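Local coordinates for protein amidohydrolase (Brucella melitensis biovar Abortus, PDB 4F0L) that binds an iron(III) ion in a metal-dependent hydrolase fold of the amidohydrolase family and probably acts as a deaminase, as in formimidoylglutamate deiminases, at residues H133-T138 with Q182-N187; E361-R366 with V411-I416. All coordinates share one frame; numbering follows the deposited sequence.

Contact 1 of 2, residues H133-T138 with Q182-N187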
ATOM      1  N   HIS B 133     -16.813 -17.883 -23.464  1.00 22.56           N
ATOM      2  CA  HIS B 133     -17.151 -18.132 -24.855  1.00 23.41           C
ATOM      3  C   HIS B 133     -16.484 -17.165 -25.794  1.00 24.33           C
ATOM      4  O   HIS B 133     -15.774 -16.255 -25.369  1.00 22.91           O
ATOM      5  CB  HIS B 133     -18.670 -18.116 -24.986  1.00 22.90           C
ATOM      6  CG  HIS B 133     -19.353 -19.074 -24.032  1.00 22.26           C
ATOM      7  ND1 HIS B 133     -19.034 -20.383 -23.971  1.00 21.29           N
ATOM      8  CD2 HIS B 133     -20.378 -18.873 -23.111  1.00 21.33           C
ATOM      9  CE1 HIS B 133     -19.809 -20.974 -23.037  1.00 20.72           C
ATOM     10  NE2 HIS B 133     -20.627 -20.049 -22.521  1.00 20.51           N
ATOM     11  N   ASP B 134     -16.717 -17.332 -27.088  1.00 26.21           N
ATOM     12  CA  ASP B 134     -16.065 -16.479 -28.081  1.00 28.66           C
ATOM     13  C   ASP B 134     -16.664 -15.056 -28.044  1.00 28.52           C
ATOM     14  O   ASP B 134     -17.571 -14.784 -27.262  1.00 26.31           O
ATOM     15  CB  ASP B 134     -16.161 -17.191 -29.434  1.00 30.65           C
ATOM     16  CG  ASP B 134     -15.216 -16.640 -30.500  1.00 32.15           C
ATOM     17  OD1 ASP B 134     -14.513 -15.625 -30.288  1.00 33.59           O
ATOM     18  OD2 ASP B 134     -15.238 -17.227 -31.602  1.00 35.09           O
ATOM     19  N   CYS B 135     -16.123 -14.146 -28.853  1.00 30.66           N
ATOM     20  CA  CYS B 135     -16.480 -12.718 -28.772  1.00 32.77           C
ATOM     21  C   CYS B 135     -17.963 -12.424 -29.076  1.00 32.76           C
ATOM     22  O   CYS B 135     -18.518 -11.481 -28.537  1.00 31.13           O
ATOM     23  CB  CYS B 135     -15.550 -11.876 -29.673  1.00 35.78           C
ATOM     24  SG  CYS B 135     -13.810 -12.004 -29.173  1.00 40.34           S
ATOM     25  N   ASP B 136     -18.595 -13.242 -29.919  1.00 33.43           N
ATOM     26  CA  ASP B 136     -20.014 -13.077 -30.229  1.00 35.65           C
ATOM     27  C   ASP B 136     -20.899 -13.875 -29.268  1.00 34.53           C
ATOM     28  O   ASP B 136     -22.108 -13.924 -29.435  1.00 34.59           O
ATOM     29  CB  ASP B 136     -20.331 -13.420 -31.714  1.00 38.12           C
ATOM     30  CG  ASP B 136     -19.966 -14.866 -32.101  1.00 40.90           C
ATOM     31  OD1 ASP B 136     -20.070 -15.786 -31.268  1.00 40.30           O
ATOM     32  OD2 ASP B 136     -19.566 -15.087 -33.272  1.00 45.70           O
ATOM     33  N   GLY B 137     -20.301 -14.500 -28.261  1.00 32.74           N
ATOM     34  CA  GLY B 137     -21.070 -15.255 -27.281  1.00 32.58           C
ATOM     35  C   GLY B 137     -21.350 -16.687 -27.686  1.00 32.45           C
ATOM     36  O   GLY B 137     -22.071 -17.387 -26.979  1.00 32.83           O
ATOM     37  N   THR B 138     -20.756 -17.134 -28.792  1.00 32.75           N
ATOM     38  CA  THR B 138     -20.868 -18.522 -29.230  1.00 34.02           C
ATOM     39  C   THR B 138     -19.778 -19.353 -28.549  1.00 32.31           C
ATOM     40  O   THR B 138     -18.623 -18.928 -28.476  1.00 30.32           O
ATOM     41  CB  THR B 138     -20.695 -18.658 -30.761  1.00 35.03           C
ATOM     42  OG1 THR B 138     -21.665 -17.848 -31.402  1.00 38.15           O
ATOM     43  CG2 THR B 138     -20.867 -20.112 -31.239  1.00 36.17           C
ATOM     44  N   GLN B 182     -22.980  -9.331 -21.365  1.00 32.28           N
ATOM     45  CA  GLN B 182     -22.584 -10.536 -20.599  1.00 32.19           C
ATOM     46  C   GLN B 182     -22.457 -11.810 -21.415  1.00 30.81           C
ATOM     47  O   GLN B 182     -22.212 -12.894 -20.863  1.00 30.82           O
ATOM     48  CB  GLN B 182     -23.572 -10.768 -19.457  1.00 34.61           C
ATOM     49  CG  GLN B 182     -23.198  -9.940 -18.263  1.00 37.91           C
ATOM     50  CD  GLN B 182     -24.021  -8.704 -18.148  1.00 43.09           C
ATOM     51  OE1 GLN B 182     -25.154  -8.760 -17.639  1.00 51.23           O
ATOM     52  NE2 GLN B 182     -23.470  -7.565 -18.618  1.00 44.33           N
ATOM     53  N   ARG B 183     -22.621 -11.686 -22.721  1.00 29.13           N
ATOM     54  CA  ARG B 183     -22.721 -12.846 -23.597  1.00 28.57           C
ATOM     55  C   ARG B 183     -21.582 -13.868 -23.516  1.00 26.21           C
ATOM     56  O   ARG B 183     -21.814 -15.047 -23.758  1.00 26.19           O
ATOM     57  CB  ARG B 183     -22.861 -12.400 -25.047  1.00 29.64           C
ATOM     58  CG  ARG B 183     -21.644 -11.692 -25.599  1.00 29.62           C
ATOM     59  CD  ARG B 183     -21.940 -11.165 -26.994  1.00 32.40           C
ATOM     60  NE  ARG B 183     -20.916 -10.269 -27.521  1.00 32.56           N
ATOM     61  CZ  ARG B 183     -20.865  -8.963 -27.301  1.00 34.11           C
ATOM     62  NH1 ARG B 183     -21.758  -8.331 -26.537  1.00 33.59           N
ATOM     63  NH2 ARG B 183     -19.900  -8.264 -27.872  1.00 35.73           N
ATOM     64  N   ARG B 184     -20.361 -13.455 -23.203  1.00 24.22           N
ATOM     65  CA  ARG B 184     -19.268 -14.445 -23.126  1.00 23.40           C
ATOM     66  C   ARG B 184     -19.247 -15.216 -21.801  1.00 22.66           C
ATOM     67  O   ARG B 184     -18.439 -16.127 -21.643  1.00 21.16           O
ATOM     68  CB  ARG B 184     -17.905 -13.783 -23.318  1.00 23.39           C
ATOM     69  CG  ARG B 184     -17.811 -12.902 -24.547  1.00 24.66           C
ATOM     70  CD  ARG B 184     -16.392 -12.459 -24.772  1.00 24.84           C
ATOM     71  NE  ARG B 184     -15.515 -13.545 -25.230  1.00 24.74           N
ATOM     72  CZ  ARG B 184     -14.205 -13.423 -25.448  1.00 24.78           C
ATOM     73  NH1 ARG B 184     -13.586 -12.269 -25.250  1.00 25.58           N
ATOM     74  NH2 ARG B 184     -13.500 -14.443 -25.914  1.00 25.30           N
ATOM     75  N   PHE B 185     -20.104 -14.817 -20.846  1.00 22.53           N
ATOM     76  CA  PHE B 185     -20.081 -15.359 -19.474  1.00 21.57           C
ATOM     77  C   PHE B 185     -21.166 -16.392 -19.263  1.00 21.80           C
ATOM     78  O   PHE B 185     -21.124 -17.142 -18.292  1.00 21.30           O
ATOM     79  CB  PHE B 185     -20.315 -14.261 -18.425  1.00 21.54           C
ATOM     80  CG  PHE B 185     -19.474 -13.011 -18.597  1.00 21.51           C
ATOM     81  CD1 PHE B 185     -18.244 -13.043 -19.215  1.00 21.29           C
ATOM     82  CD2 PHE B 185     -19.952 -11.789 -18.117  1.00 22.89           C
ATOM     83  CE1 PHE B 185     -17.492 -11.901 -19.369  1.00 21.50           C
ATOM     84  CE2 PHE B 185     -19.212 -10.626 -18.271  1.00 23.40           C
ATOM     85  CZ  PHE B 185     -17.983 -10.688 -18.905  1.00 22.70           C
ATOM     86  N   ILE B 186     -22.136 -16.410 -20.167  1.00 22.14           N
ATOM     87  CA  ILE B 186     -23.433 -17.047 -19.953  1.00 22.65           C
ATOM     88  C   ILE B 186     -23.369 -18.555 -20.162  1.00 21.72           C
ATOM     89  O   ILE B 186     -22.741 -19.024 -21.096  1.00 22.57           O
ATOM     90  CB  ILE B 186     -24.473 -16.456 -20.961  1.00 24.40           C
ATOM     91  CG1 ILE B 186     -24.717 -14.985 -20.682  1.00 25.27           C
ATOM     92  CG2 ILE B 186     -25.801 -17.219 -20.984  1.00 25.03           C
ATOM     93  CD1 ILE B 186     -25.673 -14.355 -21.688  1.00 26.53           C
ATOM     94  N   ASN B 187     -24.020 -19.302 -19.284  1.00 20.77           N
ATOM     95  CA  ASN B 187     -24.337 -20.702 -19.536  1.00 21.06           C
ATOM     96  C   ASN B 187     -25.671 -21.027 -18.911  1.00 21.97           C
ATOM     97  O   ASN B 187     -26.104 -20.341 -17.977  1.00 21.69           O
ATOM     98  CB  ASN B 187     -23.295 -21.655 -18.932  1.00 19.93           C
ATOM     99  CG  ASN B 187     -22.006 -21.650 -19.682  1.00 19.61           C
ATOM    100  OD1 ASN B 187     -21.952 -22.088 -20.835  1.00 19.76           O
ATOM    101  ND2 ASN B 187     -20.923 -21.193 -19.020  1.00 19.18           N
TER
HETATM  102  O   HOH W   1     -23.504 -16.445 -24.886  1.00 30.76           O
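The carbonyl oxygen of His133 is gripped by two hydrogen bonds from one guanidinium: Arg184 comes side-on, with NE 2.7 Å and NH2 3.0 Å from His133 O. The oxygen lies close to the guanidinium plane, and while NH2 sits in the carbonyl plane, NE stands above it. A bend at chi3 (71°) turns the arginine back along the 133-138 backbone, so that NE also makes a weak bond to Asp134 O and Cys135 SG rests over one face of the group, toward its rim. The other terminal nitrogen, NH1, bonds to Ala98 O and Met101 O, tying the group to the end of helix 88-100. Between the backbones, His133 N donates to Arg184 O at 3.0 Å, on a lone pair and nearly straight (160°).

Both segments are loops of the amidohydrolase TIM barrel: 133-138 leads from strand 122-129 to helix 145-157, whereas the loop holding 182-187 runs into helix 189-203. Asp134 to Gly137 form a type I beta turn, and the extended side chain of Arg183 runs along it, its CB and CG against Gly137 CA, until Arg183 NE reaches Cys135 O at 2.9 Å. Arg183 NH1 turns back to Glu180 O. Gly137 CA comes within 3.6 Å of Arg183 O, and a water donates to both Gly137 O and Arg183 O.

The imidazole of His133 works through its edge. His133 NE2 divides its N-H between Ile186 O at 2.7 Å and Asn187 OD1 at 3.0 Å, both in the ring plane. The Asn187 amide is turned 79° to the ring and is met from above its own plane; OD1 accepts from Arg191 NE as well, while Arg191 NH2 donates to Ile186 O.

Contact 2 of 2, residues E361-R366 with V411-I416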
ATOM      1  N   GLU B 361      -2.462 -10.585  22.651  1.00 40.59           N
ATOM      2  CA  GLU B 361      -1.630  -9.406  22.580  1.00 38.56           C
ATOM      3  C   GLU B 361      -0.474  -9.559  21.588  1.00 35.14           C
ATOM      4  O   GLU B 361       0.548  -8.876  21.711  1.00 33.84           O
ATOM      5  CB  GLU B 361      -1.131  -9.031  23.946  1.00 43.12           C
ATOM      6  CG  GLU B 361      -0.426 -10.127  24.715  1.00 46.52           C
ATOM      7  CD  GLU B 361      -0.565  -9.892  26.203  1.00 49.67           C
ATOM      8  OE1 GLU B 361       0.455 -10.004  26.919  1.00 54.81           O
ATOM      9  OE2 GLU B 361      -1.696  -9.581  26.649  1.00 51.35           O
ATOM     10  N   GLY B 362      -0.668 -10.410  20.584  1.00 30.37           N
ATOM     11  CA  GLY B 362       0.398 -10.739  19.654  1.00 28.28           C
ATOM     12  C   GLY B 362       0.625  -9.716  18.547  1.00 25.29           C
ATOM     13  O   GLY B 362       0.088  -8.584  18.551  1.00 24.88           O
ATOM     14  N   SER B 363       1.448 -10.141  17.589  1.00 22.80           N
ATOM     15  CA  SER B 363       1.776  -9.370  16.418  1.00 20.41           C
ATOM     16  C   SER B 363       0.583  -9.333  15.473  1.00 18.90           C
ATOM     17  O   SER B 363      -0.039 -10.367  15.205  1.00 18.83           O
ATOM     18  CB  SER B 363       3.006 -10.001  15.733  1.00 20.05           C
ATOM     19  OG  SER B 363       3.100  -9.669  14.345  1.00 18.99           O
ATOM     20  N   THR B 364       0.297  -8.164  14.919  1.00 17.62           N
ATOM     21  CA  THR B 364      -0.772  -8.031  13.919  1.00 17.08           C
ATOM     22  C   THR B 364      -0.354  -8.751  12.626  1.00 16.03           C
ATOM     23  O   THR B 364      -1.155  -9.453  12.012  1.00 16.52           O
ATOM     24  CB  THR B 364      -1.091  -6.534  13.644  1.00 16.83           C
ATOM     25  OG1 THR B 364      -1.509  -5.927  14.859  1.00 18.17           O
ATOM     26  CG2 THR B 364      -2.207  -6.383  12.643  1.00 16.44           C
ATOM     27  N   GLY B 365       0.903  -8.617  12.229  1.00 15.03           N
ATOM     28  CA  GLY B 365       1.370  -9.272  10.999  1.00 14.16           C
ATOM     29  C   GLY B 365       1.324 -10.786  11.116  1.00 14.14           C
ATOM     30  O   GLY B 365       0.899 -11.486  10.187  1.00 13.86           O
ATOM     31  N   ARG B 366       1.703 -11.292  12.284  1.00 14.73           N
ATOM     32  CA  ARG B 366       1.610 -12.722  12.585  1.00 15.34           C
ATOM     33  C   ARG B 366       0.177 -13.263  12.471  1.00 15.84           C
ATOM     34  O   ARG B 366      -0.074 -14.253  11.766  1.00 16.16           O
ATOM     35  CB  ARG B 366       2.185 -13.005  13.976  1.00 16.11           C
ATOM     36  CG  ARG B 366       1.974 -14.413  14.534  1.00 16.91           C
ATOM     37  CD  ARG B 366       2.686 -15.512  13.760  1.00 16.60           C
ATOM     38  NE  ARG B 366       2.423 -16.816  14.399  1.00 17.32           N
ATOM     39  CZ  ARG B 366       3.011 -17.231  15.518  1.00 18.70           C
ATOM     40  NH1 ARG B 366       3.890 -16.453  16.138  1.00 19.26           N
ATOM     41  NH2 ARG B 366       2.704 -18.414  16.051  1.00 19.80           N
ATOM     42  N   VAL B 411       9.955 -10.123  11.944  1.00 16.63           N
ATOM     43  CA  VAL B 411      10.177 -10.237  10.498  1.00 15.67           C
ATOM     44  C   VAL B 411       8.862  -9.998   9.720  1.00 14.71           C
ATOM     45  O   VAL B 411       8.858  -9.280   8.692  1.00 14.19           O
ATOM     46  CB  VAL B 411      10.790 -11.592  10.077  1.00 16.12           C
ATOM     47  CG1 VAL B 411      10.775 -11.700   8.551  1.00 15.32           C
ATOM     48  CG2 VAL B 411      12.191 -11.776  10.654  1.00 16.46           C
ATOM     49  N   LEU B 412       7.763 -10.601  10.190  1.00 14.45           N
ATOM     50  CA  LEU B 412       6.471 -10.464   9.504  1.00 13.96           C
ATOM     51  C   LEU B 412       6.006  -9.008   9.539  1.00 14.15           C
ATOM     52  O   LEU B 412       5.503  -8.485   8.531  1.00 13.77           O
ATOM     53  CB  LEU B 412       5.404 -11.359  10.118  1.00 13.73           C
ATOM     54  CG  LEU B 412       5.614 -12.864   9.953  1.00 13.82           C
ATOM     55  CD1 LEU B 412       4.561 -13.681  10.727  1.00 13.68           C
ATOM     56  CD2 LEU B 412       5.668 -13.255   8.472  1.00 13.70           C
ATOM     57  N   ASP B 413       6.140  -8.368  10.696  1.00 14.75           N
ATOM     58  CA  ASP B 413       5.698  -6.979  10.822  1.00 15.11           C
ATOM     59  C   ASP B 413       6.543  -6.049   9.947  1.00 14.71           C
ATOM     60  O   ASP B 413       6.023  -5.099   9.357  1.00 14.65           O
ATOM     61  CB  ASP B 413       5.673  -6.561  12.287  1.00 15.86           C
ATOM     62  CG  ASP B 413       4.560  -7.247  13.067  1.00 16.58           C
ATOM     63  OD1 ASP B 413       3.528  -7.575  12.479  1.00 16.80           O
ATOM     64  OD2 ASP B 413       4.697  -7.432  14.272  1.00 17.52           O
ATOM     65  N   GLY B 414       7.816  -6.372   9.777  1.00 14.88           N
ATOM     66  CA  GLY B 414       8.715  -5.564   8.948  1.00 14.49           C
ATOM     67  C   GLY B 414       8.371  -5.700   7.496  1.00 13.92           C
ATOM     68  O   GLY B 414       8.330  -4.732   6.726  1.00 14.01           O
ATOM     69  N   TRP B 415       8.045  -6.913   7.127  1.00 14.09           N
ATOM     70  CA  TRP B 415       7.630  -7.240   5.792  1.00 13.81           C
ATOM     71  C   TRP B 415       6.351  -6.567   5.447  1.00 13.68           C
ATOM     72  O   TRP B 415       6.241  -5.930   4.405  1.00 14.22           O
ATOM     73  CB  TRP B 415       7.432  -8.748   5.701  1.00 14.29           C
ATOM     74  CG  TRP B 415       7.016  -9.290   4.370  1.00 14.11           C
ATOM     75  CD1 TRP B 415       7.233  -8.740   3.103  1.00 14.92           C
ATOM     76  CD2 TRP B 415       6.339 -10.547   4.128  1.00 14.44           C
ATOM     77  NE1 TRP B 415       6.726  -9.552   2.134  1.00 14.27           N
ATOM     78  CE2 TRP B 415       6.195 -10.665   2.685  1.00 14.63           C
ATOM     79  CE3 TRP B 415       5.825 -11.555   4.942  1.00 14.51           C
ATOM     80  CZ2 TRP B 415       5.572 -11.761   2.099  1.00 14.26           C
ATOM     81  CZ3 TRP B 415       5.195 -12.644   4.342  1.00 14.43           C
ATOM     82  CH2 TRP B 415       5.081 -12.743   2.956  1.00 14.25           C
ATOM     83  N   ILE B 416       5.347  -6.724   6.298  1.00 12.62           N
ATOM     84  CA  ILE B 416       3.988  -6.321   5.937  1.00 11.75           C
ATOM     85  C   ILE B 416       3.744  -4.827   6.126  1.00 11.71           C
ATOM     86  O   ILE B 416       3.038  -4.228   5.336  1.00 11.46           O
ATOM     87  CB  ILE B 416       2.957  -7.113   6.759  1.00 11.68           C
ATOM     88  CG1 ILE B 416       2.961  -8.573   6.309  1.00 11.76           C
ATOM     89  CG2 ILE B 416       1.555  -6.494   6.632  1.00 11.58           C
ATOM     90  CD1 ILE B 416       2.322  -9.532   7.306  1.00 11.70           C
TER
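A serine N-cap opens helix 364-379, and an aspartate from helix 408-417 reinforces it from outside. Ser363 OG, anti to its own backbone N (chi1 157°), swings round to accept from Arg366 N at 3.0 Å in an almost straight bond (169°), the capping bond of the first turn. The same hydroxyl donates to the aspartate: Ser363 OG lies 2.7 Å from Asp413 OD2, which it meets from above the carboxylate plane. The other carboxylate oxygen takes a backbone amide, and Gly365 N lies 2.8 Å from Asp413 OD1, approaching nearly along the C-O axis. One carboxylate thus spans the cap hydroxyl and a first-turn N-H, and its negative charge at the amino end of helix 364-379 probably interacts favourably with the helix dipole.

The backbones come closest at Gly365, whose CA lies 4.9 Å from Asp413 CA, an approach that sets the carboxylate against the glycine amide. The second subunit reaches this corner too, its Arg79 packing on Ser363 and its Gly75 on Asp413.

Next to the carboxylate the contact turns apolar. Leu412 CD1 presses against the Arg366 backbone, 3.6 Å from Arg366 CA, and touches the aliphatic part of that side chain at CD as the two cross obliquely. Beyond CD the arginine, bent at chi2, leads away to salt bridges with Asp370 and Asp409, while Leu20 and Trp25 pack on both Arg366 and Leu412. One helical turn after Leu412, the tip of Ile416 meets Gly365, with Ile416 CD1 3.8 Å from both CA and O of the glycine.

Overall arrangement
The two contacts follow one another along the chain, contact 1 closing well before contact 2 opens, and lie on opposite sides of the chain's centre, their centres 45 Å apart and their nearest atoms about 32 Å apart. Contact 1 joins the loop that follows strand 122-129 to the one that leads into helix 189-203. Contact 2 joins two later helices, 364-379 and 408-417, the second of them between strands 395-399 and 422-428. The eight-stranded mixed sheet contains strands 122-129, 395-399 and 422-428 and so connects the two regions. Both contacts lie away from the iron site; contact 2 borders the second subunit, whereas no other chain of the assembly touches contact 1.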